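Local coordinates for replication initiation and membrane attachment protein (Geobacillus stearothermophilus 10, PDB 5WTN) that acts in the bacterial primosome during the initiation and restart of DNA replication, assembles as a tetramer and forms a complex with a primosomal re-initiation protein, at the interface of chains A and B. Numbering follows the deposited sequence. Chains: chain A/B, Replication initiation and membrane attachment protein.

The interface of chains A and B. Residues chain A 25, 146, 191-193; chain B 18-21, 23.
In the tetrameric DnaB of the low-G+C Gram-positive bacteria, a primosome protein distinct from the DnaB helicase of Escherichia coli, a loop of chain B that follows strand 13-17 and leads to helix 24-38 lies against the loop A:His191 to A:Arg193 and the start of helix 24-38 of chain A, in a two-fold symmetric interface. B:Val21 supplies its apolar wedge. Its CB sits 3.9 Å from A:Val25 CG2, and there the side chain forks. CG1, anti to the backbone N (chi1 177°), continues towards A:Val25 and meets the same CG2 methyl at 3.7 Å. CG2, lying beside the backbone N, takes the other direction and packs 3.8 Å from A:Ile192 CG2, with A:Ile192 CD1 also close by. The terminal NH2 of A:Arg146 comes to the same B:Val21 methyl, 3.5 Å from CG2, the two side chains crossing at about a right angle. A short beta-branched residue suits this place because its two methyls diverge at once and can serve two apolar neighbours.

A:Ile192 has a second task: its CD1 lies 3.4 Å above the guanidinium plane of A:Arg146, over the centre. The long branch of isoleucine thus covers one face of the flat cation and may help fix its rotation, while arginine adds the length needed to bring its tip to the partner loop.

Further along the same chain B segment, B:Gln23 crosses A:Val25 at about a right angle. Extended beyond CG, glutamine has the reach to lay its amide against the valine, OE1 leading over CB and contacting A:Val25 CG2 at 3.5 Å.

A backbone hydrogen bond also joins the chains. A:Arg193 N donates to B:Arg19 O at 2.9 Å, nearly straight (165° at H) and close to the C=O axis (161° at the oxygen). Beside it the two arginine side chains run the same way, guanidinium planes almost perpendicular. B:Gly20 CA passes close to A:Arg193 O, where lacking a side chain probably lets the backbones approach. B:Gly20 N donates to the B:Ser18 hydroxyl OG at 3.0 Å, probably helping hold the turn presenting the B:Arg19 carbonyl.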
ATOM      1  N   VAL A  25       2.255   4.209   5.057  1.00 35.33           N
ATOM      2  CA  VAL A  25       2.826   4.772   6.290  1.00 33.70           C
ATOM      3  C   VAL A  25       2.438   6.241   6.476  1.00 30.90           C
ATOM      4  O   VAL A  25       1.948   6.621   7.548  1.00 30.91           O
ATOM      5  CB  VAL A  25       4.354   4.668   6.340  1.00 33.93           C
ATOM      6  CG1 VAL A  25       4.926   5.469   7.530  1.00 25.97           C
ATOM      7  CG2 VAL A  25       4.768   3.221   6.415  1.00 36.51           C
ATOM      8  N   ARG A 146      10.462   1.215  16.889  1.00 38.57           N
ATOM      9  CA  ARG A 146      10.904  -0.171  16.790  1.00 42.76           C
ATOM     10  C   ARG A 146      12.112  -0.384  17.700  1.00 41.21           C
ATOM     11  O   ARG A 146      12.971   0.490  17.812  1.00 40.38           O
ATOM     12  CB  ARG A 146      11.260  -0.522  15.345  1.00 41.53           C
ATOM     13  CG  ARG A 146      10.138  -0.272  14.351  1.00 39.49           C
ATOM     14  CD  ARG A 146       9.064  -1.344  14.450  1.00 44.44           C
ATOM     15  NE  ARG A 146       7.983  -1.125  13.494  1.00 48.86           N
ATOM     16  CZ  ARG A 146       8.088  -1.334  12.185  1.00 51.39           C
ATOM     17  NH1 ARG A 146       9.230  -1.770  11.672  1.00 44.27           N
ATOM     18  NH2 ARG A 146       7.052  -1.108  11.391  1.00 47.40           N
ATOM     19  N   HIS A 191      12.358   5.490  16.694  1.00 34.18           N
ATOM     20  CA  HIS A 191      11.304   5.855  15.733  1.00 33.08           C
ATOM     21  C   HIS A 191      11.556   5.418  14.298  1.00 30.44           C
ATOM     22  O   HIS A 191      12.676   5.521  13.798  1.00 31.82           O
ATOM     23  CB  HIS A 191      11.037   7.359  15.756  1.00 27.70           C
ATOM     24  CG  HIS A 191      10.339   7.820  16.987  1.00 24.64           C
ATOM     25  ND1 HIS A 191      10.664   8.993  17.634  1.00 23.25           N
ATOM     26  CD2 HIS A 191       9.327   7.261  17.702  1.00 26.16           C
ATOM     27  CE1 HIS A 191       9.890   9.132  18.700  1.00 24.99           C
ATOM     28  NE2 HIS A 191       9.068   8.097  18.761  1.00 22.98           N
ATOM     29  N   ILE A 192      10.492   4.953  13.644  1.00 30.84           N
ATOM     30  CA  ILE A 192      10.518   4.621  12.223  1.00 30.51           C
ATOM     31  C   ILE A 192      11.112   5.792  11.453  1.00 32.63           C
ATOM     32  O   ILE A 192      10.696   6.941  11.647  1.00 30.17           O
ATOM     33  CB  ILE A 192       9.093   4.422  11.680  1.00 30.94           C
ATOM     34  CG1 ILE A 192       8.395   3.267  12.400  1.00 34.28           C
ATOM     35  CG2 ILE A 192       9.123   4.190  10.179  1.00 28.96           C
ATOM     36  CD1 ILE A 192       9.029   1.950  12.159  1.00 34.22           C
ATOM     37  N   ARG A 193      12.089   5.506  10.598  1.00 34.56           N
ATOM     38  CA  ARG A 193      12.796   6.535   9.844  1.00 35.03           C
ATOM     39  C   ARG A 193      13.172   5.975   8.489  1.00 38.06           C
ATOM     40  O   ARG A 193      13.108   4.763   8.276  1.00 39.16           O
ATOM     41  CB  ARG A 193      14.053   6.969  10.597  1.00 34.87           C
ATOM     42  CG  ARG A 193      15.158   5.944  10.586  1.00 39.58           C
ATOM     43  CD  ARG A 193      16.228   6.287  11.608  1.00 46.49           C
ATOM     44  NE  ARG A 193      17.390   5.411  11.472  1.00 51.73           N
ATOM     45  CZ  ARG A 193      18.333   5.266  12.396  1.00 50.70           C
ATOM     46  NH1 ARG A 193      18.251   5.933  13.537  1.00 50.91           N
ATOM     47  NH2 ARG A 193      19.355   4.447  12.177  1.00 55.77           N
TER
ATOM     48  N   SER B  18      14.074  -4.050  11.233  1.00 27.47           N
ATOM     49  CA  SER B  18      14.294  -2.850  10.412  1.00 28.17           C
ATOM     50  C   SER B  18      13.935  -1.568  11.167  1.00 29.75           C
ATOM     51  O   SER B  18      13.034  -1.586  12.005  1.00 30.19           O
ATOM     52  CB  SER B  18      13.461  -2.925   9.126  1.00 24.12           C
ATOM     53  OG  SER B  18      13.758  -1.831   8.294  1.00 19.13           O
ATOM     54  N   ARG B  19      14.603  -0.469  10.830  1.00 30.03           N
ATOM     55  CA  ARG B  19      14.258   0.838  11.373  1.00 28.40           C
ATOM     56  C   ARG B  19      13.339   1.578  10.401  1.00 30.84           C
ATOM     57  O   ARG B  19      12.834   2.658  10.705  1.00 35.70           O
ATOM     58  CB  ARG B  19      15.519   1.662  11.637  1.00 30.75           C
ATOM     59  CG  ARG B  19      16.788   0.832  11.750  1.00 33.80           C
ATOM     60  CD  ARG B  19      17.349   0.870  13.162  1.00 30.54           C
ATOM     61  NE  ARG B  19      16.539   0.091  14.093  1.00 34.28           N
ATOM     62  CZ  ARG B  19      16.348  -1.221  13.999  1.00 38.09           C
ATOM     63  NH1 ARG B  19      15.594  -1.849  14.891  1.00 41.58           N
ATOM     64  NH2 ARG B  19      16.909  -1.906  13.012  1.00 33.39           N
ATOM     65  N   GLY B  20      13.130   0.981   9.231  1.00 29.44           N
ATOM     66  CA  GLY B  20      12.280   1.548   8.206  1.00 29.20           C
ATOM     67  C   GLY B  20      10.984   0.769   8.064  1.00 33.95           C
ATOM     68  O   GLY B  20      10.683  -0.114   8.872  1.00 34.54           O
ATOM     69  N   VAL B  21      10.191   1.126   7.059  1.00 33.91           N
ATOM     70  CA  VAL B  21       9.057   0.314   6.664  1.00 31.58           C
ATOM     71  C   VAL B  21       9.024   0.248   5.152  1.00 35.77           C
ATOM     72  O   VAL B  21       8.793   1.236   4.467  1.00 39.63           O
ATOM     73  CB  VAL B  21       7.737   0.889   7.174  1.00 33.46           C
ATOM     74  CG1 VAL B  21       6.572   0.047   6.673  1.00 36.84           C
ATOM     75  CG2 VAL B  21       7.729   0.936   8.686  1.00 38.10           C
ATOM     76  N   GLN B  23       7.787  -0.113   1.567  1.00 39.70           N
ATOM     77  CA  GLN B  23       6.447   0.315   1.076  1.00 37.58           C
ATOM     78  C   GLN B  23       6.202  -0.012  -0.399  1.00 37.25           C
ATOM     79  O   GLN B  23       7.081  -0.542  -1.059  1.00 40.19           O
ATOM     80  CB  GLN B  23       6.227   1.822   1.290  1.00 36.23           C
ATOM     81  CG  GLN B  23       5.916   2.254   2.730  1.00 42.32           C
ATOM     82  CD  GLN B  23       6.405   3.675   3.049  1.00 45.57           C
ATOM     83  OE1 GLN B  23       5.603   4.578   3.341  1.00 41.96           O
ATOM     84  NE2 GLN B  23       7.727   3.870   3.008  1.00 41.79           N
TER